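Side-chain contact in aspergillopepsin-2 heavy chain (Aspergillus niger var. macrosporus, PDB 1Y43), which forms the heavy chain of an acid endopeptidase of peptidase family G1, which probably cleaves proteins with a glutamic acid as catalytic group: residues V79-L82 with T83-Q86. Residues are numbered along the deposited sequence; the frame is centred on the assembly and turned at random.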
loop_
_atom_site.group_PDB
_atom_site.type_symbol
_atom_site.label_atom_id
_atom_site.label_comp_id
_atom_site.label_asym_id
_atom_site.label_seq_id
_atom_site.Cartn_x
_atom_site.Cartn_y
_atom_site.Cartn_z
ATOM N N VAL B 79 -1.268 -9.953 6.040
ATOM C CA VAL B 79 -2.354 -9.032 6.360
ATOM C C VAL B 79 -3.006 -9.547 7.640
ATOM O O VAL B 79 -3.462 -10.700 7.710
ATOM C CB VAL B 79 -3.441 -8.962 5.247
ATOM C CG1 VAL B 79 -4.614 -8.088 5.708
ATOM C CG2 VAL B 79 -2.847 -8.404 3.950
ATOM N N GLU B 80 -2.984 -8.723 8.671
ATOM C CA GLU B 80 -3.580 -9.106 9.930
ATOM C C GLU B 80 -4.695 -8.142 10.270
ATOM O O GLU B 80 -4.510 -6.928 10.216
ATOM C CB GLU B 80 -2.540 -9.052 11.035
ATOM C CG GLU B 80 -3.087 -9.443 12.396
ATOM C CD GLU B 80 -2.043 -9.354 13.507
ATOM O OE1 GLU B 80 -0.987 -8.693 13.315
ATOM O OE2 GLU B 80 -2.298 -9.928 14.595
ATOM N N ASN B 81 -5.870 -8.683 10.551
ATOM C CA ASN B 81 -6.991 -7.857 10.955
ATOM C C ASN B 81 -6.954 -7.916 12.481
ATOM O O ASN B 81 -7.375 -8.906 13.087
ATOM C CB ASN B 81 -8.301 -8.426 10.424
ATOM C CG ASN B 81 -9.477 -7.528 10.720
ATOM O OD1 ASN B 81 -9.510 -6.849 11.756
ATOM N ND2 ASN B 81 -10.447 -7.510 9.823
ATOM N N LEU B 82 -6.404 -6.878 13.097
ATOM C CA LEU B 82 -6.266 -6.826 14.544
ATOM C C LEU B 82 -7.592 -6.860 15.270
ATOM O O LEU B 82 -7.696 -7.461 16.340
ATOM C CB LEU B 82 -5.463 -5.593 14.948
ATOM C CG LEU B 82 -4.073 -5.544 14.301
ATOM C CD1 LEU B 82 -3.344 -4.275 14.675
ATOM C CD2 LEU B 82 -3.282 -6.755 14.744
ATOM N N THR B 83 -8.620 -6.296 14.652
ATOM C CA THR B 83 -9.949 -6.238 15.247
ATOM C C THR B 83 -10.585 -7.614 15.424
ATOM O O THR B 83 -11.220 -7.884 16.439
ATOM C CB THR B 83 -10.879 -5.359 14.381
ATOM O OG1 THR B 83 -10.284 -4.071 14.207
ATOM C CG2 THR B 83 -12.260 -5.220 15.020
ATOM N N THR B 84 -10.411 -8.479 14.434
ATOM C CA THR B 84 -11.011 -9.803 14.488
ATOM C C THR B 84 -10.047 -10.916 14.868
ATOM O O THR B 84 -10.463 -12.058 15.054
ATOM C CB THR B 84 -11.639 -10.162 13.143
ATOM O OG1 THR B 84 -10.624 -10.176 12.136
ATOM C CG2 THR B 84 -12.699 -9.140 12.757
ATOM N N GLY B 85 -8.755 -10.603 14.908
ATOM C CA GLY B 85 -7.760 -11.610 15.237
ATOM C C GLY B 85 -7.350 -12.503 14.070
ATOM O O GLY B 85 -6.648 -13.492 14.285
ATOM N N GLN B 86 -7.785 -12.185 12.849
ATOM C CA GLN B 86 -7.454 -12.990 11.655
ATOM C C GLN B 86 -6.098 -12.548 11.090
ATOM O O GLN B 86 -5.802 -11.362 11.046
ATOM C CB GLN B 86 -8.494 -12.816 10.528
ATOM C CG GLN B 86 -9.920 -13.345 10.764
ATOM C CD GLN B 86 -10.925 -12.797 9.725
ATOM O OE1 GLN B 86 -11.603 -13.552 9.027
ATOM N NE2 GLN B 86 -10.998 -11.470 9.613
#
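N81 turns its carboxamide back over the loop that follows it, where the side chain oxygen OD1 meets two successive backbone amides. The bond to OD1 from T84 N is 3.3 Å long and fairly straight at 150°, although the donor sits above the carbonyl plane; a weaker one comes from T83 N. The torsion that leaves CG anti to the backbone N (chi1 -175°) directs the amide to this side of the turn. T84 closes in across it: its OG1, held between backbone N and carbonyl carbon, lies 3.2 Å from N81 CG and accepts a hydrogen bond from Q86 NE2. The two amides, N81 and Q86, run side by side with their planes 50° apart, and both nitrogens donate to the carbonyl oxygen of T56; N81 ND2 also reaches D61. The bond from T83 N, two residues on, makes an Asx turn, only weakly bonded but backed by T84 N, within the tight connection of a beta hairpin between strands 74-81 and 86-92, in a protein of the concanavalin-like clan. The hairpin closes with the 2.7 Å bond from N81 N to Q86 O, while N81 O gathers weaker bonds, among them one from G85 N. With its positive phi, G85 has backbone angles that suit glycine. Away from this buried asparagine the packing thins. L82 points away overall, though its CB still touches T83 N, and packs on an acidic side chain of the other protein chain; T83 bonds through OG1 to S62 N on the solvent side; E80 touches Q86 O with its CA, at 3.4 Å, and less closely with CG, before extending toward a sulfate ion, probably from the crystallisation liquor.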